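Local coordinates for protein thiamine-monophosphate kinase (PDB 1VQV) that catalyses the ATP-dependent phosphorylation of thiamine monophosphate to thiamine diphosphate, the active form of vitamin B1, and works as a magnesium-dependent homodimer, at residues V60-K63 with A64-N68; K241-C244 with E245-K249. All coordinates share one frame; numbering follows the deposited sequence.

Contact 1: residues V60-K63 with A64-N68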
loop_
_atom_site.group_PDB
_atom_site.type_symbol
_atom_site.label_atom_id
_atom_site.label_comp_id
_atom_site.label_asym_id
_atom_site.label_seq_id
_atom_site.Cartn_x
_atom_site.Cartn_y
_atom_site.Cartn_z
ATOM N N VAL B 60 -12.936 -10.651 7.098
ATOM C CA VAL B 60 -12.291 -9.360 6.837
ATOM C C VAL B 60 -10.963 -9.620 6.127
ATOM O O VAL B 60 -10.571 -8.877 5.230
ATOM C CB VAL B 60 -12.030 -8.543 8.158
ATOM C CG1 VAL B 60 -11.276 -7.255 7.846
ATOM C CG2 VAL B 60 -13.349 -8.193 8.834
ATOM N N GLY B 61 -10.283 -10.690 6.534
ATOM C CA GLY B 61 -9.025 -11.069 5.918
ATOM C C GLY B 61 -9.233 -11.499 4.482
ATOM O O GLY B 61 -8.415 -11.217 3.625
ATOM N N TRP B 62 -10.333 -12.197 4.222
ATOM C CA TRP B 62 -10.650 -12.645 2.876
ATOM C C TRP B 62 -10.999 -11.416 2.033
ATOM O O TRP B 62 -10.470 -11.223 0.953
ATOM C CB TRP B 62 -11.817 -13.650 2.916
ATOM C CG TRP B 62 -12.363 -14.052 1.559
ATOM C CD1 TRP B 62 -13.223 -13.327 0.772
ATOM C CD2 TRP B 62 -12.037 -15.229 0.810
ATOM N NE1 TRP B 62 -13.441 -13.973 -0.412
ATOM C CE2 TRP B 62 -12.727 -15.142 -0.422
ATOM C CE3 TRP B 62 -11.226 -16.346 1.057
ATOM C CZ2 TRP B 62 -12.633 -16.129 -1.410
ATOM C CZ3 TRP B 62 -11.131 -17.325 0.078
ATOM C CH2 TRP B 62 -11.834 -17.207 -1.148
ATOM N N LYS B 63 -11.869 -10.564 2.550
ATOM C CA LYS B 63 -12.259 -9.366 1.834
ATOM C C LYS B 63 -11.058 -8.487 1.466
ATOM O O LYS B 63 -11.001 -7.953 0.368
ATOM C CB LYS B 63 -13.258 -8.572 2.673
ATOM C CG LYS B 63 -13.991 -7.501 1.920
ATOM C CD LYS B 63 -15.264 -7.132 2.639
ATOM C CE LYS B 63 -16.006 -6.032 1.910
ATOM N NZ LYS B 63 -17.267 -5.652 2.604
ATOM N N ALA B 64 -10.094 -8.348 2.372
ATOM C CA ALA B 64 -8.925 -7.512 2.106
ATOM C C ALA B 64 -8.251 -7.897 0.794
ATOM O O ALA B 64 -7.805 -7.036 0.037
ATOM C CB ALA B 64 -7.939 -7.609 3.255
ATOM N N ILE B 65 -8.175 -9.193 0.528
ATOM C CA ILE B 65 -7.578 -9.687 -0.700
ATOM C C ILE B 65 -8.567 -9.625 -1.875
ATOM O O ILE B 65 -8.209 -9.247 -2.984
ATOM C CB ILE B 65 -7.092 -11.137 -0.515
ATOM C CG1 ILE B 65 -5.905 -11.154 0.452
ATOM C CG2 ILE B 65 -6.739 -11.761 -1.870
ATOM C CD1 ILE B 65 -4.691 -10.399 -0.020
ATOM N N SER B 66 -9.819 -9.977 -1.618
ATOM C CA SER B 66 -10.830 -9.967 -2.663
ATOM C C SER B 66 -11.137 -8.616 -3.294
ATOM O O SER B 66 -11.386 -8.553 -4.488
ATOM C CB SER B 66 -12.131 -10.592 -2.152
ATOM O OG SER B 66 -12.041 -12.008 -2.155
ATOM N N VAL B 67 -11.136 -7.538 -2.522
ATOM C CA VAL B 67 -11.438 -6.250 -3.114
ATOM C C VAL B 67 -10.371 -5.898 -4.145
ATOM O O VAL B 67 -10.687 -5.471 -5.257
ATOM C CB VAL B 67 -11.527 -5.136 -2.053
ATOM C CG1 VAL B 67 -11.793 -3.798 -2.720
ATOM C CG2 VAL B 67 -12.647 -5.447 -1.074
ATOM N N ASN B 68 -9.105 -6.088 -3.796
ATOM C CA ASN B 68 -8.041 -5.771 -4.732
ATOM C C ASN B 68 -8.051 -6.646 -5.963
ATOM O O ASN B 68 -7.716 -6.194 -7.054
ATOM C CB ASN B 68 -6.677 -5.870 -4.064
ATOM C CG ASN B 68 -6.327 -4.626 -3.330
ATOM O OD1 ASN B 68 -6.679 -3.539 -3.762
ATOM N ND2 ASN B 68 -5.627 -4.763 -2.220
#
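Helix 57-73 of the PurM-like N-terminal domain packs against the sheet strand 127-136, and two consecutive turns of it meet here, where Trp62 and Lys63 lie one turn before Ser66 and Val67. The backbone carries ordinary i to i+4 bonds: Ala64 N donates to Val60 O, Val67 N to Lys63 O, and Ser66 N to Trp62 O at 2.9 Å with an N-H...O angle of 166°. Three faces of the helix do different work. Ala64 turns to Ile128 and Val130 of the strand, Trp62 and Ile65 rest on helix 94-111, and Lys63 and Val67 both touch Tyr262. Trp62 has CG anti to its own N (chi1 172°), which swings the indole forward along the helix until NE1 comes within 3.0 Å of Ser66 OG. The angle there is poor for a hydrogen bond; NE1 donates instead to Pro188 O, while Ser66 OG is hydrogen-bonded to Tyr111 OH. Arg187 adds a cation-pi contact to the indole. The amine of Lys63 reaches His185 O at the end of an extended chain. Val67 also lies beside the metal-binding Asp43 and Asp71, so this turn of the helix borders the magnesium-binding sites. Between the side chains of Lys63 and Val67 the touch is aliphatic, with Lys63 CG 3.9 Å from Val67 CG2.

Contact 2: residues K241-C244 with E245-K249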
loop_
_atom_site.group_PDB
_atom_site.type_symbol
_atom_site.label_atom_id
_atom_site.label_comp_id
_atom_site.label_asym_id
_atom_site.label_seq_id
_atom_site.Cartn_x
_atom_site.Cartn_y
_atom_site.Cartn_z
ATOM N N LYS B 241 -34.778 -9.845 -3.439
ATOM C CA LYS B 241 -36.211 -9.685 -3.652
ATOM C C LYS B 241 -36.928 -9.839 -2.315
ATOM O O LYS B 241 -37.720 -8.979 -1.912
ATOM C CB LYS B 241 -36.723 -10.728 -4.641
ATOM C CG LYS B 241 -36.364 -10.394 -6.051
ATOM C CD LYS B 241 -36.773 -11.500 -6.972
ATOM C CE LYS B 241 -36.511 -11.123 -8.416
ATOM N NZ LYS B 241 -36.953 -12.255 -9.250
HETATM N N MSE B 242 -36.626 -10.942 -1.637
HETATM C CA MSE B 242 -37.200 -11.264 -0.336
HETATM C C MSE B 242 -36.874 -10.169 0.678
HETATM O O MSE B 242 -37.761 -9.665 1.374
HETATM C CB MSE B 242 -36.661 -12.615 0.127
HETATM C CG MSE B 242 -36.866 -13.718 -0.908
HETATM SE SE MSE B 242 -36.257 -15.487 -0.338
HETATM C CE MSE B 242 -34.555 -15.630 -1.303
ATOM N N TYR B 243 -35.601 -9.792 0.753
ATOM C CA TYR B 243 -35.177 -8.741 1.661
ATOM C C TYR B 243 -36.055 -7.514 1.444
ATOM O O TYR B 243 -36.529 -6.887 2.393
ATOM C CB TYR B 243 -33.733 -8.348 1.382
ATOM C CG TYR B 243 -33.323 -7.127 2.151
ATOM C CD1 TYR B 243 -32.894 -7.229 3.481
ATOM C CD2 TYR B 243 -33.430 -5.857 1.583
ATOM C CE1 TYR B 243 -32.586 -6.099 4.221
ATOM C CE2 TYR B 243 -33.124 -4.716 2.322
ATOM C CZ TYR B 243 -32.702 -4.850 3.638
ATOM O OH TYR B 243 -32.395 -3.738 4.373
ATOM N N CYS B 244 -36.242 -7.161 0.176
ATOM C CA CYS B 244 -37.058 -6.011 -0.196
ATOM C C CYS B 244 -38.498 -6.145 0.280
ATOM O O CYS B 244 -39.007 -5.277 0.983
ATOM C CB CYS B 244 -37.030 -5.822 -1.710
ATOM S SG CYS B 244 -35.542 -5.003 -2.271
ATOM N N GLU B 245 -39.151 -7.232 -0.109
ATOM C CA GLU B 245 -40.524 -7.454 0.296
ATOM C C GLU B 245 -40.602 -7.362 1.817
ATOM O O GLU B 245 -41.403 -6.602 2.360
ATOM C CB GLU B 245 -41.012 -8.832 -0.186
ATOM C CG GLU B 245 -42.499 -9.140 0.090
ATOM C CD GLU B 245 -43.439 -7.985 -0.307
ATOM O OE1 GLU B 245 -43.369 -6.905 0.341
ATOM O OE2 GLU B 245 -44.249 -8.142 -1.261
ATOM N N LYS B 246 -39.745 -8.108 2.507
ATOM C CA LYS B 246 -39.767 -8.107 3.958
ATOM C C LYS B 246 -39.555 -6.765 4.610
ATOM O O LYS B 246 -40.198 -6.475 5.611
ATOM C CB LYS B 246 -38.748 -9.084 4.523
ATOM C CG LYS B 246 -38.684 -9.064 6.049
ATOM C CD LYS B 246 -37.919 -10.263 6.542
ATOM C CE LYS B 246 -37.776 -10.316 8.034
ATOM N NZ LYS B 246 -37.254 -11.676 8.349
ATOM N N TYR B 247 -38.645 -5.954 4.082
ATOM C CA TYR B 247 -38.399 -4.629 4.666
ATOM C C TYR B 247 -39.005 -3.581 3.762
ATOM O O TYR B 247 -38.646 -2.405 3.825
ATOM C CB TYR B 247 -36.898 -4.360 4.853
ATOM C CG TYR B 247 -36.256 -5.378 5.756
ATOM C CD1 TYR B 247 -35.962 -6.656 5.278
ATOM C CD2 TYR B 247 -36.061 -5.116 7.112
ATOM C CE1 TYR B 247 -35.507 -7.652 6.117
ATOM C CE2 TYR B 247 -35.602 -6.111 7.976
ATOM C CZ TYR B 247 -35.332 -7.382 7.472
ATOM O OH TYR B 247 -34.930 -8.391 8.317
ATOM N N GLY B 248 -39.931 -4.039 2.920
ATOM C CA GLY B 248 -40.634 -3.168 1.989
ATOM C C GLY B 248 -39.778 -2.133 1.284
ATOM O O GLY B 248 -39.769 -0.954 1.658
ATOM N N LYS B 249 -39.056 -2.557 0.253
ATOM C CA LYS B 249 -38.213 -1.621 -0.486
ATOM C C LYS B 249 -38.210 -1.968 -1.965
ATOM O O LYS B 249 -38.738 -3.014 -2.354
ATOM C CB LYS B 249 -36.796 -1.644 0.086
ATOM C CG LYS B 249 -36.736 -1.079 1.474
ATOM C CD LYS B 249 -35.313 -1.009 1.978
ATOM C CE LYS B 249 -35.199 -0.045 3.154
ATOM N NZ LYS B 249 -35.485 1.358 2.727
#
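Lys246 N donates to Met242 O in a short, nearly straight bond, 2.8 Å long with an N-H...O angle of 172°, and Glu245 N makes a similar one to Lys241 O. Tyr247 N still closes a more bent i to i+4 bond on Tyr243 O at 2.9 Å, although Tyr247 is the first residue to leave helical backbone angles. The same two tyrosines also meet through their rings in an offset stack, with centroids 4.7 Å apart and planes inclined by 21°. Tyr247 CD1 sits over one face of the Tyr243 ring, displaced toward its rim, and comes 3.6 Å from Tyr243 CE1. Their first torsions differ: Tyr243 has CG anti to its N (chi1 171°), whereas Tyr247 has CG anti to its carbonyl carbon, and this combination lays the later ring over a face of the earlier one. Both hydroxyls are held by carboxylates from other helices, Tyr243 OH by Glu165 and Tyr247 OH by Glu178, which should limit how far either ring can tilt. Leu166 touches both tyrosines, and Phe177 and Leu181 of helix 176-186 pack on Tyr243. Cys244 lies on Pro251 of helix 251-256. Gly248 has positive phi, and its N bonds to Glu245 O at 3.0 Å; Lys249 N lies 2.8 Å from Cys244 O, although the position of that oxygen is less certain. Together these features make a Schellman motif that terminates helix 238-246, with Gly248 as the C-prime residue.

In the fold
Each contact is local, contact 1 within a helix and contact 2 where a helix ends, yet their surroundings differ. Contact 1 is a buried stretch in the middle of helix 57-73, about 11 Å from the centre of the chain, against about 24 Å for contact 2, and borders the magnesium-binding sites; contact 2 is partly exposed, at the C-terminal end of helix 238-246, away from any known site. Their centres lie about 28 Å apart, and no element is shared between them. In the first, the polar side-chain ends of Trp62 and Lys63 are answered by the backbone carbonyls of Pro188 and His185; in the second, tyrosine hydroxyls meet glutamate carboxylates and the two rings stack, while Glu245 and the lysines are solvent-exposed.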